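Local coordinates for protein type III effector HopU1 (Pseudomonas syringae pv. tomato, PDB 3U0J) that probably transfers ADP-ribose from NAD+ to arginine side chains of target proteins, including a plant RNA-binding protein, as a secreted bacterial effector, at residues H45-Y48 with R49-R53; D66-M69 with D70-D74; D177-A180 with R181-L185. All coordinates share one frame; numbering follows the deposited sequence.

Interaction 1: H45-Y48 with R49-R53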
loop_
_atom_site.group_PDB
_atom_site.type_symbol
_atom_site.label_atom_id
_atom_site.label_comp_id
_atom_site.label_asym_id
_atom_site.label_seq_id
_atom_site.Cartn_x
_atom_site.Cartn_y
_atom_site.Cartn_z
ATOM N N HIS A 45 3.158 -14.736 14.786
ATOM C CA HIS A 45 2.084 -15.139 15.684
ATOM C C HIS A 45 1.198 -13.934 16.058
ATOM O O HIS A 45 -0.037 -14.019 16.099
ATOM C CB HIS A 45 2.665 -15.758 16.951
ATOM C CG HIS A 45 2.844 -17.242 16.884
ATOM N ND1 HIS A 45 4.080 -17.838 16.741
ATOM C CD2 HIS A 45 1.945 -18.250 16.962
ATOM C CE1 HIS A 45 3.933 -19.148 16.717
ATOM N NE2 HIS A 45 2.646 -19.424 16.848
ATOM N N ASP A 46 1.861 -12.820 16.365
ATOM C CA ASP A 46 1.185 -11.585 16.681
ATOM C C ASP A 46 0.180 -11.323 15.565
ATOM O O ASP A 46 -1.023 -11.169 15.813
ATOM C CB ASP A 46 2.198 -10.451 16.728
ATOM C CG ASP A 46 3.039 -10.473 17.977
ATOM O OD1 ASP A 46 2.706 -11.258 18.894
ATOM O OD2 ASP A 46 4.033 -9.698 18.045
ATOM N N PHE A 47 0.683 -11.301 14.330
ATOM C CA PHE A 47 -0.155 -11.004 13.179
ATOM C C PHE A 47 -1.391 -11.893 13.059
ATOM O O PHE A 47 -2.496 -11.406 12.824
ATOM C CB PHE A 47 0.625 -11.087 11.883
ATOM C CG PHE A 47 -0.220 -10.809 10.680
ATOM C CD1 PHE A 47 -0.488 -9.497 10.293
ATOM C CD2 PHE A 47 -0.795 -11.852 9.957
ATOM C CE1 PHE A 47 -1.283 -9.236 9.186
ATOM C CE2 PHE A 47 -1.591 -11.600 8.845
ATOM C CZ PHE A 47 -1.839 -10.296 8.457
ATOM N N TYR A 48 -1.191 -13.194 13.183
ATOM C CA TYR A 48 -2.299 -14.126 13.137
ATOM C C TYR A 48 -3.387 -13.754 14.161
ATOM O O TYR A 48 -4.577 -13.721 13.830
ATOM C CB TYR A 48 -1.825 -15.563 13.367
ATOM C CG TYR A 48 -2.981 -16.500 13.406
ATOM C CD1 TYR A 48 -3.589 -16.912 12.242
ATOM C CD2 TYR A 48 -3.517 -16.930 14.611
ATOM C CE1 TYR A 48 -4.691 -17.756 12.265
ATOM C CE2 TYR A 48 -4.623 -17.781 14.648
ATOM C CZ TYR A 48 -5.203 -18.188 13.467
ATOM O OH TYR A 48 -6.300 -19.027 13.472
ATOM N N ARG A 49 -2.982 -13.472 15.394
ATOM C CA ARG A 49 -3.936 -13.095 16.427
ATOM C C ARG A 49 -4.572 -11.741 16.134
ATOM O O ARG A 49 -5.739 -11.518 16.448
ATOM C CB ARG A 49 -3.280 -13.072 17.825
ATOM C CG ARG A 49 -3.279 -14.422 18.560
ATOM C CD ARG A 49 -4.584 -15.221 18.358
ATOM N NE ARG A 49 -4.357 -16.644 18.583
ATOM C CZ ARG A 49 -5.269 -17.594 18.403
ATOM N NH1 ARG A 49 -6.492 -17.258 18.014
ATOM N NH2 ARG A 49 -4.957 -18.876 18.630
ATOM N N PHE A 50 -3.793 -10.836 15.553
ATOM C CA PHE A 50 -4.297 -9.527 15.180
ATOM C C PHE A 50 -5.368 -9.705 14.153
ATOM O O PHE A 50 -6.466 -9.154 14.287
ATOM C CB PHE A 50 -3.191 -8.649 14.581
ATOM C CG PHE A 50 -3.705 -7.490 13.744
ATOM C CD1 PHE A 50 -4.111 -6.300 14.338
ATOM C CD2 PHE A 50 -3.780 -7.588 12.363
ATOM C CE1 PHE A 50 -4.589 -5.224 13.564
ATOM C CE2 PHE A 50 -4.253 -6.524 11.596
ATOM C CZ PHE A 50 -4.653 -5.340 12.206
ATOM N N ALA A 51 -5.040 -10.472 13.119
ATOM C CA ALA A 51 -5.921 -10.615 11.972
ATOM C C ALA A 51 -7.164 -11.410 12.319
ATOM O O ALA A 51 -8.202 -11.304 11.637
ATOM C CB ALA A 51 -5.182 -11.265 10.809
ATOM N N ALA A 52 -7.058 -12.219 13.369
ATOM C CA ALA A 52 -8.135 -13.139 13.692
ATOM C C ALA A 52 -9.269 -12.349 14.289
ATOM O O ALA A 52 -10.423 -12.780 14.262
ATOM C CB ALA A 52 -7.664 -14.207 14.653
ATOM N N ARG A 53 -8.930 -11.181 14.818
ATOM C CA ARG A 53 -9.913 -10.303 15.443
ATOM C C ARG A 53 -10.590 -9.336 14.480
ATOM O O ARG A 53 -11.573 -8.705 14.848
ATOM C CB ARG A 53 -9.281 -9.510 16.590
ATOM C CG ARG A 53 -9.260 -10.243 17.935
ATOM C CD ARG A 53 -8.888 -9.261 19.059
ATOM N NE ARG A 53 -7.727 -8.460 18.666
ATOM C CZ ARG A 53 -6.475 -8.732 19.026
ATOM N NH1 ARG A 53 -6.222 -9.775 19.816
ATOM N NH2 ARG A 53 -5.478 -7.957 18.603
HETATM O O HOH W 1 -8.058 -19.152 16.440
#
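The side chains of Tyr48 and Arg49 lie side by side, pointing the same way, with the ring and guanidinium planes 74° apart. The ring turns its edge to the arginine: Tyr48 CE2 sits over the centre of the guanidinium face, 3.8 Å from Arg49 CZ, and CZ in turn lies in the ring plane. This is an edge-on approach to the flat cation, not a cation-pi stack over the ring face. Two torsions explain it. Tyr48 CG stands opposite its backbone N (chi1 176°), which carries the ring out beside Arg49, while the arginine chain folds at chi2 (-39°) and brings its head back alongside. Arg49 NH1 gives a hydrogen bond to a water at 2.9 Å; a weak bond from the same water reaches Tyr48 OH. The main partner of that hydroxyl, however, is Asp66 on helix 65-71.

These residues belong to helix 41-52, an amphipathic alpha-helix near the N-terminus, whose i to i+4 backbone bonds set the spacing of the side chains. Ala51 N donates to Phe47 O at 2.7 Å and Phe50 N to Asp46 O at 2.8 Å, whereas the bond from Ala52 N to Tyr48 O is weak.

On the buried side, Ala51, one turn after Phe47, sets CB over one face of its ring, offset toward the rim, with Phe47 CE2 the nearest ring atom at 4.1 Å. Phe47 CD1 also comes within 4.3 Å of Phe50 CD2. A large flat ring suits position 47, where it meets helices 65-71, 89-99 and 145-162, and the small Ala51 lets the ring lie over it while itself packing on Ile65 and Met97. Tyrosine suits the partly exposed border, its ring touching Ile65 and its hydroxyl reaching Asp66 and the water.

Interaction 2: D66-M69 with D70-D74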
loop_
_atom_site.group_PDB
_atom_site.type_symbol
_atom_site.label_atom_id
_atom_site.label_comp_id
_atom_site.label_asym_id
_atom_site.label_seq_id
_atom_site.Cartn_x
_atom_site.Cartn_y
_atom_site.Cartn_z
ATOM N N ASP A 66 -7.907 -17.570 8.664
ATOM C CA ASP A 66 -7.699 -18.999 8.462
ATOM C C ASP A 66 -7.837 -19.323 6.975
ATOM O O ASP A 66 -6.972 -19.964 6.392
ATOM C CB ASP A 66 -8.662 -19.838 9.298
ATOM C CG ASP A 66 -8.348 -19.791 10.784
ATOM O OD1 ASP A 66 -7.194 -19.456 11.136
ATOM O OD2 ASP A 66 -9.253 -20.093 11.599
ATOM N N ASP A 67 -8.917 -18.868 6.353
ATOM C CA ASP A 67 -9.038 -18.998 4.910
ATOM C C ASP A 67 -7.800 -18.466 4.174
ATOM O O ASP A 67 -7.361 -19.046 3.180
ATOM C CB ASP A 67 -10.277 -18.265 4.408
ATOM C CG ASP A 67 -11.555 -18.810 4.991
ATOM O OD1 ASP A 67 -11.614 -20.035 5.265
ATOM O OD2 ASP A 67 -12.504 -18.003 5.159
ATOM N N LEU A 68 -7.239 -17.357 4.634
ATOM C CA LEU A 68 -6.077 -16.808 3.945
ATOM C C LEU A 68 -4.835 -17.642 4.204
ATOM O O LEU A 68 -4.073 -17.947 3.275
ATOM C CB LEU A 68 -5.825 -15.367 4.351
ATOM C CG LEU A 68 -6.880 -14.420 3.802
ATOM C CD1 LEU A 68 -6.620 -13.030 4.335
ATOM C CD2 LEU A 68 -6.896 -14.459 2.276
ATOM N N MET A 69 -4.646 -18.009 5.473
ATOM C CA MET A 69 -3.500 -18.798 5.910
ATOM C C MET A 69 -3.489 -20.072 5.097
ATOM O O MET A 69 -2.450 -20.705 4.882
ATOM C CB MET A 69 -3.602 -19.111 7.398
ATOM C CG MET A 69 -3.209 -17.941 8.299
ATOM S SD MET A 69 -1.449 -17.779 8.509
ATOM C CE MET A 69 -1.154 -16.515 7.372
ATOM N N ASP A 70 -4.656 -20.429 4.602
ATOM C CA ASP A 70 -4.772 -21.654 3.868
ATOM C C ASP A 70 -4.425 -21.434 2.391
ATOM O O ASP A 70 -3.606 -22.142 1.820
ATOM C CB ASP A 70 -6.166 -22.211 4.042
ATOM C CG ASP A 70 -6.255 -23.620 3.585
ATOM O OD1 ASP A 70 -5.488 -24.445 4.149
ATOM O OD2 ASP A 70 -7.060 -23.896 2.657
ATOM N N LYS A 71 -5.023 -20.432 1.774
ATOM C CA LYS A 71 -4.760 -20.219 0.369
ATOM C C LYS A 71 -3.289 -19.844 0.178
ATOM O O LYS A 71 -2.685 -20.181 -0.841
ATOM C CB LYS A 71 -5.721 -19.178 -0.230
ATOM C CG LYS A 71 -5.135 -17.823 -0.592
ATOM C CD LYS A 71 -6.098 -17.050 -1.484
ATOM C CE LYS A 71 -5.377 -16.086 -2.418
ATOM N NZ LYS A 71 -5.815 -16.262 -3.847
ATOM N N PHE A 72 -2.700 -19.184 1.172
ATOM C CA PHE A 72 -1.324 -18.713 1.031
ATOM C C PHE A 72 -0.254 -19.666 1.571
ATOM O O PHE A 72 0.935 -19.354 1.548
ATOM C CB PHE A 72 -1.171 -17.297 1.592
ATOM C CG PHE A 72 -1.779 -16.233 0.705
ATOM C CD1 PHE A 72 -2.748 -15.351 1.198
ATOM C CD2 PHE A 72 -1.411 -16.132 -0.627
ATOM C CE1 PHE A 72 -3.320 -14.386 0.391
ATOM C CE2 PHE A 72 -1.976 -15.168 -1.433
ATOM C CZ PHE A 72 -2.939 -14.288 -0.919
ATOM N N SER A 73 -0.681 -20.834 2.040
ATOM C CA SER A 73 0.246 -21.857 2.501
ATOM C C SER A 73 0.150 -22.998 1.511
ATOM O O SER A 73 1.032 -23.842 1.434
ATOM C CB SER A 73 -0.108 -22.330 3.916
ATOM O OG SER A 73 -1.338 -23.035 3.946
ATOM N N ASP A 74 -0.941 -22.992 0.748
ATOM C CA ASP A 74 -1.188 -23.957 -0.314
ATOM C C ASP A 74 0.083 -24.177 -1.109
ATOM O O ASP A 74 0.668 -23.241 -1.631
ATOM C CB ASP A 74 -2.312 -23.451 -1.227
ATOM C CG ASP A 74 -2.852 -24.527 -2.180
ATOM O OD1 ASP A 74 -2.049 -25.276 -2.789
ATOM O OD2 ASP A 74 -4.096 -24.591 -2.346
#
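A helix C-terminus leading through a short turn into the next helix frames this contact: helix 65-71 runs out at Lys71, and Asp74 starts helix 75-80 as its N-cap. Near the end of the first helix, Phe72 N still donates to Leu68 O at 2.8 Å, and Lys71 N to Asp67 O at 3.1 Å. At the next carbonyl a side chain takes part: Ser73 OG donates to Met69 O at 2.7 Å, lying in the carbonyl plane with a C=O...O angle of 147°. The serine's chi1 of 67° sets OG between its own backbone N and carbonyl carbon, turned back toward the last turn. A short hydroxyl side chain is well suited here, since it reaches a main-chain carbonyl one turn back without a long flexible arm. Beyond it, Asp70 O accepts from both Ser73 N and Asp74 N, which approach from the same face of its plane and hold the chain in the turn.

On the buried side, Leu68 and Phe72 lie alongside each other, pointing the same way, and Leu68 CD2 meets Phe72 CE1 at 4.0 Å. Phe72 CG points away from its carbonyl carbon (chi1 -74°), which brings the ring beside the leucine; Lys71 CG covers the centre of one ring face at 3.8 Å above the plane. Phe72 also packs edge-to-face with Phe77 of the following helix, and both apolar residues touch helix 89-99. An acidic residue suits the outer side near the start of the helix, where Asp67 OD2 accepts from Ser64 N. Taken together, this is a helix C-terminus closed by a serine hydroxyl and followed, after a short turn, by an aspartate N-cap, a common way to link two consecutive helices.

Interaction 3: D177-A180 with R181-L185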
loop_
_atom_site.group_PDB
_atom_site.type_symbol
_atom_site.label_atom_id
_atom_site.label_comp_id
_atom_site.label_asym_id
_atom_site.label_seq_id
_atom_site.Cartn_x
_atom_site.Cartn_y
_atom_site.Cartn_z
ATOM N N ASP A 177 -6.824 23.580 -3.361
ATOM C CA ASP A 177 -5.844 23.640 -2.281
ATOM C C ASP A 177 -4.793 22.521 -2.429
ATOM O O ASP A 177 -3.592 22.793 -2.457
ATOM C CB ASP A 177 -6.531 23.562 -0.922
ATOM C CG ASP A 177 -5.535 23.548 0.228
ATOM O OD1 ASP A 177 -5.303 22.465 0.835
ATOM O OD2 ASP A 177 -4.960 24.627 0.506
ATOM N N THR A 178 -5.246 21.272 -2.536
ATOM C CA THR A 178 -4.334 20.165 -2.802
ATOM C C THR A 178 -3.466 20.406 -4.053
ATOM O O THR A 178 -2.237 20.283 -4.012
ATOM C CB THR A 178 -5.083 18.804 -2.918
ATOM O OG1 THR A 178 -5.765 18.518 -1.686
ATOM C CG2 THR A 178 -4.103 17.676 -3.222
ATOM N N ILE A 179 -4.102 20.757 -5.160
ATOM C CA ILE A 179 -3.370 21.043 -6.391
ATOM C C ILE A 179 -2.290 22.106 -6.173
ATOM O O ILE A 179 -1.133 21.922 -6.556
ATOM C CB ILE A 179 -4.332 21.500 -7.528
ATOM C CG1 ILE A 179 -5.263 20.349 -7.938
ATOM C CG2 ILE A 179 -3.551 21.991 -8.725
ATOM C CD1 ILE A 179 -6.436 20.767 -8.792
ATOM N N ALA A 180 -2.680 23.213 -5.551
ATOM C CA ALA A 180 -1.762 24.300 -5.234
ATOM C C ALA A 180 -0.537 23.829 -4.431
ATOM O O ALA A 180 0.606 24.270 -4.675
ATOM C CB ALA A 180 -2.503 25.390 -4.486
ATOM N N ARG A 181 -0.766 22.929 -3.476
ATOM C CA ARG A 181 0.339 22.449 -2.667
ATOM C C ARG A 181 1.374 21.752 -3.532
ATOM O O ARG A 181 2.577 21.955 -3.358
ATOM C CB ARG A 181 -0.139 21.508 -1.571
ATOM C CG ARG A 181 0.981 21.027 -0.676
ATOM C CD ARG A 181 0.472 19.955 0.245
ATOM N NE ARG A 181 -0.504 20.509 1.179
ATOM C CZ ARG A 181 -1.567 19.844 1.629
ATOM N NH1 ARG A 181 -1.804 18.596 1.206
ATOM N NH2 ARG A 181 -2.405 20.433 2.487
ATOM N N LEU A 182 0.909 20.926 -4.461
ATOM C CA LEU A 182 1.831 20.160 -5.280
ATOM C C LEU A 182 2.632 21.083 -6.175
ATOM O O LEU A 182 3.856 20.948 -6.273
ATOM C CB LEU A 182 1.092 19.112 -6.100
ATOM C CG LEU A 182 0.522 18.035 -5.189
ATOM C CD1 LEU A 182 -0.406 17.089 -5.910
ATOM C CD2 LEU A 182 1.672 17.282 -4.551
ATOM N N TYR A 183 1.953 22.023 -6.831
ATOM C CA TYR A 183 2.671 22.978 -7.670
ATOM C C TYR A 183 3.658 23.716 -6.791
ATOM O O TYR A 183 4.795 23.939 -7.180
ATOM C CB TYR A 183 1.730 23.952 -8.359
ATOM C CG TYR A 183 1.119 23.434 -9.646
ATOM C CD1 TYR A 183 1.886 23.265 -10.788
ATOM C CD2 TYR A 183 -0.228 23.136 -9.719
ATOM C CE1 TYR A 183 1.326 22.803 -11.957
ATOM C CE2 TYR A 183 -0.794 22.677 -10.876
ATOM C CZ TYR A 183 -0.017 22.508 -11.989
ATOM O OH TYR A 183 -0.600 22.045 -13.144
ATOM N N HIS A 184 3.239 24.048 -5.577
ATOM C CA HIS A 184 4.162 24.684 -4.650
ATOM C C HIS A 184 5.404 23.839 -4.331
ATOM O O HIS A 184 6.529 24.332 -4.362
ATOM C CB HIS A 184 3.450 25.075 -3.364
ATOM C CG HIS A 184 4.334 25.797 -2.401
ATOM N ND1 HIS A 184 4.827 27.060 -2.655
ATOM C CD2 HIS A 184 4.832 25.430 -1.197
ATOM C CE1 HIS A 184 5.583 27.443 -1.640
ATOM N NE2 HIS A 184 5.598 26.474 -0.740
ATOM N N LEU A 185 5.192 22.571 -4.006
ATOM C CA LEU A 185 6.296 21.674 -3.703
ATOM C C LEU A 185 7.261 21.658 -4.875
ATOM O O LEU A 185 8.483 21.774 -4.705
ATOM C CB LEU A 185 5.767 20.267 -3.436
ATOM C CG LEU A 185 5.726 19.730 -2.004
ATOM C CD1 LEU A 185 5.811 20.838 -1.004
ATOM C CD2 LEU A 185 4.481 18.887 -1.757
#
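Ile179 CG2 lies against the edge of the Tyr183 ring, in the ring plane, 3.6 Å from Tyr183 CE2 and 3.7 Å from CD2. The two side chains point the same way, one helical turn apart. The methyl CG2 of Ile179 is trans to N, and the tyrosine CG leans to the side of its own backbone N, far from the carbonyl carbon (chi1 -84°), a pair of torsions that sets branch and ring edge together. A beta-branched isoleucine suits the place because its CG2 branch packs on the ring edge, and the side chain also touches Ile218 and His263. The tyrosine ring packs edge-to-face with Phe265, and its hydroxyl bonds to His263 ND1, so the hydroxyl has a polar partner on strand 263-269.

All of this belongs to helix 176-188, which lies against the mixed five-stranded sheet of the ADP-ribosyltransferase domain: Thr178, Ile179 and Leu182 touch Ile218, and Leu182 continues onto Phe220 and Phe265. The side facing the sheet is mainly apolar, while Asp177, Ala180, Arg181 and His184 are exposed. Regular i to i+4 bonding keeps this amphipathic pattern in phase, with Tyr183 N donating to Ile179 O at 3.1 Å and His184 N to Ala180 O at 2.8 Å.

On the exposed side, Asp177 OD1 and Arg181 NH2 form a long salt bridge of 3.9 Å. The carboxylate and guanidinium planes stand 89° apart, and the oxygen lies well out of the guanidinium plane with no N-H aimed at it, so the attraction is of charge alone. The arginine chain leaves the backbone extended and bends at chi3 (-66°), which swings its head back toward the aspartate one turn earlier.

Along the chain the three contacts follow in series, each within or at the end of one helix: 41-52, 65-71 and 176-188. Interactions 1 and 2 are neighbours, with centres about 14 Å apart, and they touch: the probable hydrogen bond from Tyr48 to Asp66 and the packing of Tyr48 on Met69 join their two helices, which both also meet helix 89-99. Interaction 3 lies on the opposite side of the chain's centre, its centre about 40 Å and 43 Å from the other two, on the five-stranded sheet of the transferase domain. The chain therefore combines an N-terminal helical cluster with the sheet-based fold, and these contacts lie within helices on opposite sides of its centre.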